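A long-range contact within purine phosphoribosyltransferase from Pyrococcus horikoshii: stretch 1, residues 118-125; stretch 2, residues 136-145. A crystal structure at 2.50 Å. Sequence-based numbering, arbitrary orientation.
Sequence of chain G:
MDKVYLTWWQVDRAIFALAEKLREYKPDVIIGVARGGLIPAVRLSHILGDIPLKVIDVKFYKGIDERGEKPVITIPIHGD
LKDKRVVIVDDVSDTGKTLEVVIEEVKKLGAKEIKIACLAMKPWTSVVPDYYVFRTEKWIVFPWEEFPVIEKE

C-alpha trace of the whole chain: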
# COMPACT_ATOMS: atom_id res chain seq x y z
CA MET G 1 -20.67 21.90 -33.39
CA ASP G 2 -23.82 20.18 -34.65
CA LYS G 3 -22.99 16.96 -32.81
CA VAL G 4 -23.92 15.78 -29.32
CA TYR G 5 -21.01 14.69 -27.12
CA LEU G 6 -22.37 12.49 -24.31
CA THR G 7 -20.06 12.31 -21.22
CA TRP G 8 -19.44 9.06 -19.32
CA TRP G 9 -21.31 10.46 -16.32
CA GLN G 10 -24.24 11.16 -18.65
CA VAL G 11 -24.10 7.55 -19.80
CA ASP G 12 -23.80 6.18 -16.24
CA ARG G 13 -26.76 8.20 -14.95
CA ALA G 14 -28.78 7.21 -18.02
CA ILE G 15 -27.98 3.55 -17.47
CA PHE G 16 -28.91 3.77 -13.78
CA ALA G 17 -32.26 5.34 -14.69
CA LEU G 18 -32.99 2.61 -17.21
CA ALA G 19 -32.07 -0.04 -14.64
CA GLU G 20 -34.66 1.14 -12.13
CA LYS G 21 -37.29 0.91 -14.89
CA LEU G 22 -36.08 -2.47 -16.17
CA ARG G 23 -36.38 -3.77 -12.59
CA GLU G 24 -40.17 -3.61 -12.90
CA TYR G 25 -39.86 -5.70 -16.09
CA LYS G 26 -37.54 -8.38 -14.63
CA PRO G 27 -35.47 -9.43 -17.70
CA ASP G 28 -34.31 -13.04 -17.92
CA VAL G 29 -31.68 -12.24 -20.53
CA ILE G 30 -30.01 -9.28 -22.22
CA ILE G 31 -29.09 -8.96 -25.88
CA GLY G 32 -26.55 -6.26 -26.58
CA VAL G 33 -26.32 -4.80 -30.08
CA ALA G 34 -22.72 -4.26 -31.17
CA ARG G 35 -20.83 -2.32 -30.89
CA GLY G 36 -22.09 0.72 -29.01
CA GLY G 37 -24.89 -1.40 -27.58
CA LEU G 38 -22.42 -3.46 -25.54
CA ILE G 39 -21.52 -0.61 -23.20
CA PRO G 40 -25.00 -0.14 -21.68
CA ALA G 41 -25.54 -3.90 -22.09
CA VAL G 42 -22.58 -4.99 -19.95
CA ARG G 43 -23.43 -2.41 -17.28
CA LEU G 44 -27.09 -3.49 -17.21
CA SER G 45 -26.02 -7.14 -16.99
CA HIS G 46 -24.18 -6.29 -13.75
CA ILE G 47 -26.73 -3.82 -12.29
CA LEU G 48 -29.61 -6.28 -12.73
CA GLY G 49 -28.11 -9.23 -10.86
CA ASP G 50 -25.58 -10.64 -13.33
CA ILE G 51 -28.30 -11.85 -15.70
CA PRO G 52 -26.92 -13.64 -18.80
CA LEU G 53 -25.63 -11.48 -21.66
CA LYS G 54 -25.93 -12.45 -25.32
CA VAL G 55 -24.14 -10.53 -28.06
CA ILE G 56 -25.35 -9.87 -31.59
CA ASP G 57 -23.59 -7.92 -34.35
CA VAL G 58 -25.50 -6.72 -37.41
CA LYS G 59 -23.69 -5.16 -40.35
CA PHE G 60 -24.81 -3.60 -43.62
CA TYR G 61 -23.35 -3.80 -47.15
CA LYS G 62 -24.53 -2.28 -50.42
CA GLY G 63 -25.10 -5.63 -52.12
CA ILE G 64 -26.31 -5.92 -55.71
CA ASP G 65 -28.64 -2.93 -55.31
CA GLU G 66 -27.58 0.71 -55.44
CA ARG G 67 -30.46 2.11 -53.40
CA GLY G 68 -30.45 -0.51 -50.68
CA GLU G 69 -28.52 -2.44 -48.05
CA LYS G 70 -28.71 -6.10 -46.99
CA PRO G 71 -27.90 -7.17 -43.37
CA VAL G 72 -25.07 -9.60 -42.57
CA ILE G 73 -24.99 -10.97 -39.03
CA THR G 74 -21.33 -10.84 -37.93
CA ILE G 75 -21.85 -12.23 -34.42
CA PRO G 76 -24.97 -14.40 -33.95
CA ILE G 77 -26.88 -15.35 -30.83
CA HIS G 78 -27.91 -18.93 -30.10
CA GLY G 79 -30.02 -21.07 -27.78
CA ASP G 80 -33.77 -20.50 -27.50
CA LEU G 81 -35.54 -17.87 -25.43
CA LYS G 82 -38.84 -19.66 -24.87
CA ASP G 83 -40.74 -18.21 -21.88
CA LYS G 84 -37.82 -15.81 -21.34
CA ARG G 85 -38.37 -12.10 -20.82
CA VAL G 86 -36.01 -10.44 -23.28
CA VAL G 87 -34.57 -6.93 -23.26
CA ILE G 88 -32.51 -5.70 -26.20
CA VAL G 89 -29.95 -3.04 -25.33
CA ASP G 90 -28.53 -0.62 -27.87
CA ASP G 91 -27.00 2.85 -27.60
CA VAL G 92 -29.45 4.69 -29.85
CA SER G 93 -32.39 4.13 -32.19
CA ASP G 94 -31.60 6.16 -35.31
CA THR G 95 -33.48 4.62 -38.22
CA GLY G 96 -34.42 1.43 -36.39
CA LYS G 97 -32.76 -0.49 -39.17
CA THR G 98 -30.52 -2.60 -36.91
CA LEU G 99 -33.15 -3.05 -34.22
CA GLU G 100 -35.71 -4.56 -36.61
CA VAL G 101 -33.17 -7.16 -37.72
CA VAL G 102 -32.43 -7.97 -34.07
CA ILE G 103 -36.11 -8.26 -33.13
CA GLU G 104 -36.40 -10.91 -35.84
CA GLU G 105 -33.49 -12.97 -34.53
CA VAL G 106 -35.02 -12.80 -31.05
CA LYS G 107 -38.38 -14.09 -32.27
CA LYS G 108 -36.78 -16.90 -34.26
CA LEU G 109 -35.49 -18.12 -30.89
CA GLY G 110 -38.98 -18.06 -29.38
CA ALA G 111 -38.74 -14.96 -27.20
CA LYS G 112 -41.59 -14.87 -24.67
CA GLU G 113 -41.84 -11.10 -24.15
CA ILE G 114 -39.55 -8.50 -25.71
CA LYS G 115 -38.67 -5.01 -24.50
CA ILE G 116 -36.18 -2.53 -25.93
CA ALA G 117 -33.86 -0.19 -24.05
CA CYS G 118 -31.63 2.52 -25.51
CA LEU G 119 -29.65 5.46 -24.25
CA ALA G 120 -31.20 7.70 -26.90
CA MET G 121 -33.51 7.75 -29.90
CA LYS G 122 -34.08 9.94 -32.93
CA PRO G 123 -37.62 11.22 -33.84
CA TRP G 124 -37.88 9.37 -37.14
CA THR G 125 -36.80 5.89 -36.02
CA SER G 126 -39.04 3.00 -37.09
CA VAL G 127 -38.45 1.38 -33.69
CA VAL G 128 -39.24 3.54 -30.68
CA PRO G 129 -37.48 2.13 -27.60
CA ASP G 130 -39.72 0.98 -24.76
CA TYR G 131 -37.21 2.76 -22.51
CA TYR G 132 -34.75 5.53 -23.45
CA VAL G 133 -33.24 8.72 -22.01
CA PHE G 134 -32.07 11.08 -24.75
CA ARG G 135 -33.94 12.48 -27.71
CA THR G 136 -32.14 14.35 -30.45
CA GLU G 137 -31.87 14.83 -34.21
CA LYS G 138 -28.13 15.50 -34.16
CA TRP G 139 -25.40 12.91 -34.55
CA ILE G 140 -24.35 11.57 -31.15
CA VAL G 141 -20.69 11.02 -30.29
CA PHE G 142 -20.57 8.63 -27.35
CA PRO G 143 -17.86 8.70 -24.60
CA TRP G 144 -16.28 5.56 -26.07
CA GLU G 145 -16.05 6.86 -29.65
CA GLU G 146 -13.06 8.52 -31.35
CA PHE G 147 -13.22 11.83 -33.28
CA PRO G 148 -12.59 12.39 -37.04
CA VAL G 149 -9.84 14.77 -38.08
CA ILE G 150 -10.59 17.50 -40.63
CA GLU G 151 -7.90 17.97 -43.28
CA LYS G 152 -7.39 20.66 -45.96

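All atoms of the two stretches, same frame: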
# COMPACT_ATOMS: atom_id res chain seq x y z
N CYS G 118 -32.68 1.76 -24.83
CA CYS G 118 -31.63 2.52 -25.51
C CYS G 118 -31.27 3.75 -24.71
O CYS G 118 -32.07 4.24 -23.92
CB CYS G 118 -32.11 2.97 -26.89
SG CYS G 118 -32.31 1.68 -28.11
N LEU G 119 -30.07 4.25 -24.93
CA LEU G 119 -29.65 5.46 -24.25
C LEU G 119 -30.40 6.63 -24.85
O LEU G 119 -30.88 7.52 -24.14
CB LEU G 119 -28.15 5.67 -24.43
CG LEU G 119 -27.24 4.62 -23.78
CD1 LEU G 119 -25.79 4.86 -24.21
CD2 LEU G 119 -27.39 4.72 -22.26
N ALA G 120 -30.52 6.63 -26.18
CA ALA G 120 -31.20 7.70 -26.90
C ALA G 120 -31.92 7.21 -28.15
O ALA G 120 -31.71 6.09 -28.61
CB ALA G 120 -30.20 8.78 -27.28
N MET G 121 -32.78 8.07 -28.69
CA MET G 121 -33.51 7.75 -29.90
C MET G 121 -33.69 9.01 -30.73
O MET G 121 -33.65 10.13 -30.20
CB MET G 121 -34.90 7.18 -29.59
CG MET G 121 -35.92 8.22 -29.14
SD MET G 121 -37.45 8.22 -30.14
CE MET G 121 -37.81 9.97 -30.16
N LYS G 122 -33.87 8.83 -32.03
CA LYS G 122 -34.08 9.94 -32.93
C LYS G 122 -35.53 9.88 -33.41
O LYS G 122 -36.04 8.80 -33.75
CB LYS G 122 -33.07 9.87 -34.07
CG LYS G 122 -31.66 10.23 -33.58
CD LYS G 122 -30.59 9.88 -34.58
CE LYS G 122 -29.26 10.48 -34.16
NZ LYS G 122 -28.20 10.23 -35.18
N PRO G 123 -36.22 11.03 -33.43
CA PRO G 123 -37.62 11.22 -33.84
C PRO G 123 -38.20 10.36 -34.96
O PRO G 123 -39.34 9.90 -34.89
CB PRO G 123 -37.68 12.71 -34.17
CG PRO G 123 -36.73 13.30 -33.20
CD PRO G 123 -35.56 12.34 -33.26
N TRP G 124 -37.41 10.12 -36.00
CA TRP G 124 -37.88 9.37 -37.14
C TRP G 124 -37.77 7.86 -37.10
O TRP G 124 -38.37 7.17 -37.93
CB TRP G 124 -37.15 9.84 -38.40
CG TRP G 124 -35.68 9.90 -38.22
CD1 TRP G 124 -34.82 8.85 -38.23
CD2 TRP G 124 -34.89 11.07 -37.96
NE1 TRP G 124 -33.54 9.29 -38.00
CE2 TRP G 124 -33.55 10.65 -37.83
CE3 TRP G 124 -35.19 12.44 -37.83
CZ2 TRP G 124 -32.51 11.55 -37.58
CZ3 TRP G 124 -34.15 13.33 -37.58
CH2 TRP G 124 -32.83 12.88 -37.45
N THR G 125 -37.00 7.34 -36.15
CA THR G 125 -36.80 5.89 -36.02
C THR G 125 -38.08 5.07 -36.26
O THR G 125 -39.18 5.50 -35.93
CB THR G 125 -36.27 5.54 -34.63
OG1 THR G 125 -36.00 4.14 -34.56
CG2 THR G 125 -37.30 5.89 -33.57
N THR G 136 -32.86 13.35 -29.66
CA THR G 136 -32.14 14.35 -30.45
C THR G 136 -32.18 14.02 -31.94
O THR G 136 -32.46 12.89 -32.33
CB THR G 136 -30.64 14.44 -30.02
OG1 THR G 136 -30.00 15.51 -30.72
CG2 THR G 136 -29.91 13.14 -30.34
N GLU G 137 -31.90 15.03 -32.76
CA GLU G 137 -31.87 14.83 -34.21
C GLU G 137 -30.42 14.89 -34.69
O GLU G 137 -30.11 14.48 -35.81
CB GLU G 137 -32.71 15.90 -34.91
CG GLU G 137 -34.21 15.80 -34.62
CD GLU G 137 -35.03 16.86 -35.37
OE1 GLU G 137 -36.27 16.89 -35.20
OE2 GLU G 137 -34.43 17.68 -36.11
N LYS G 138 -29.54 15.39 -33.83
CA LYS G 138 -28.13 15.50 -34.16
C LYS G 138 -27.42 14.16 -34.11
O LYS G 138 -27.99 13.16 -33.66
CB LYS G 138 -27.43 16.45 -33.19
CG LYS G 138 -27.95 17.87 -33.20
CD LYS G 138 -27.03 18.76 -32.39
CE LYS G 138 -27.55 20.18 -32.31
NZ LYS G 138 -26.67 21.01 -31.44
N TRP G 139 -26.18 14.14 -34.60
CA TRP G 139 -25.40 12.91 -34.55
C TRP G 139 -24.78 12.87 -33.14
O TRP G 139 -24.25 13.89 -32.65
CB TRP G 139 -24.31 12.90 -35.62
CG TRP G 139 -23.39 11.72 -35.51
CD1 TRP G 139 -22.20 11.66 -34.84
CD2 TRP G 139 -23.60 10.41 -36.06
NE1 TRP G 139 -21.66 10.40 -34.93
CE2 TRP G 139 -22.50 9.61 -35.68
CE3 TRP G 139 -24.61 9.84 -36.84
CZ2 TRP G 139 -22.38 8.27 -36.05
CZ3 TRP G 139 -24.49 8.50 -37.21
CH2 TRP G 139 -23.38 7.73 -36.81
N ILE G 140 -24.88 11.72 -32.50
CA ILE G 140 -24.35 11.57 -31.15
C ILE G 140 -22.98 10.90 -31.09
O ILE G 140 -22.79 9.79 -31.60
CB ILE G 140 -25.29 10.74 -30.25
CG1 ILE G 140 -26.72 11.26 -30.35
CG2 ILE G 140 -24.82 10.82 -28.79
CD1 ILE G 140 -27.71 10.37 -29.67
N VAL G 141 -22.02 11.59 -30.47
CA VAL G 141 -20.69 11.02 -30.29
C VAL G 141 -20.65 10.53 -28.85
O VAL G 141 -20.69 11.32 -27.91
CB VAL G 141 -19.57 12.06 -30.48
CG1 VAL G 141 -18.23 11.39 -30.28
CG2 VAL G 141 -19.66 12.69 -31.86
N PHE G 142 -20.61 9.21 -28.68
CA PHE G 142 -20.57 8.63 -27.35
C PHE G 142 -19.18 8.76 -26.70
O PHE G 142 -18.18 8.99 -27.38
CB PHE G 142 -21.01 7.16 -27.41
CG PHE G 142 -22.46 7.00 -27.73
CD1 PHE G 142 -22.87 6.63 -29.02
CD2 PHE G 142 -23.43 7.23 -26.76
CE1 PHE G 142 -24.23 6.50 -29.33
CE2 PHE G 142 -24.80 7.10 -27.06
CZ PHE G 142 -25.20 6.73 -28.34
N PRO G 143 -19.12 8.59 -25.36
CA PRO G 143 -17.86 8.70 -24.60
C PRO G 143 -16.79 7.71 -25.04
O PRO G 143 -15.61 7.95 -24.86
CB PRO G 143 -18.30 8.44 -23.15
CG PRO G 143 -19.78 8.54 -23.17
CD PRO G 143 -20.18 8.04 -24.50
N TRP G 144 -17.22 6.59 -25.62
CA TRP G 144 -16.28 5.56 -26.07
C TRP G 144 -15.93 5.63 -27.56
O TRP G 144 -15.32 4.71 -28.11
CB TRP G 144 -16.86 4.18 -25.76
CG TRP G 144 -18.09 3.86 -26.53
CD1 TRP G 144 -18.16 3.33 -27.80
CD2 TRP G 144 -19.45 4.04 -26.10
NE1 TRP G 144 -19.49 3.16 -28.18
CE2 TRP G 144 -20.29 3.59 -27.15
CE3 TRP G 144 -20.04 4.53 -24.93
CZ2 TRP G 144 -21.69 3.62 -27.06
CZ3 TRP G 144 -21.44 4.56 -24.84
CH2 TRP G 144 -22.24 4.11 -25.90
N GLU G 145 -16.33 6.71 -28.23
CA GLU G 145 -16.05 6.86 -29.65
C GLU G 145 -14.94 7.87 -29.94
O GLU G 145 -14.81 8.87 -29.24
CB GLU G 145 -17.33 7.22 -30.40
CG GLU G 145 -18.23 6.02 -30.64
CD GLU G 145 -19.63 6.37 -31.12
OE1 GLU G 145 -20.34 5.44 -31.57
OE2 GLU G 145 -20.02 7.56 -31.04
O HOH W 1 -28.26 12.57 -37.12

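Stretch 2 meets stretch 1 first through its backbone. T136 N donates to M121 O at 3.4 Å with an N-H...acceptor angle of 161°; the alignment is good but the separation long, so the bond is weak, and it is the one direct hydrogen bond between the stretches. T136 O is crowded by carbon instead: K122 CA lies 3.4 Å from it with 144° at the hydrogen, consistent with a CA-H...O contact, while K122 CG at 3.0 Å and P123 CD at 3.3 Å also press on T136 O. The T136 side chain points away and serves its own stretch, T136 OG1 accepting from K138 N at 3.1 Å.

E137 packs its aliphatic portion against two residues of the K122-T125 type I turn, with E137 CG 3.8 Å from P123 CG and 3.9 Å from W124 CZ3. Its carbonyl sits near the plane of the indole, at the ring edge, E137 O being 3.6 Å from W124 CH2. Water 1 donates to E137 O and accepts from K122 NZ, each at 3.0 Å, bridging the stretches.

K122, extended with chi2 to chi4 all t, continues past K138, where K122 CE comes within 3.0 Å of K138 O. K122 NZ is 3.3 Å from K138 O, but the poor angle excludes a hydrogen bond. At W139, whose side chain points away, K122 NZ approaches the ring obliquely, 4.0 Å from W139 CE3.

From I140 onward the contact is apolar. I140 CD1 reaches A120 CB at 3.8 Å, both side chains pointing toward the opposing stretch. L119 CD1 then touches two rings: F142 CE2 at 3.8 Å, obliquely, and W144 CH2 at 4.0 Å, at the edge. The F142-E145 type I turn brings these rings together, closed by E145 N to F142 O at 3.1 Å and supported by F142 N to E145 OE2 at 2.9 Å.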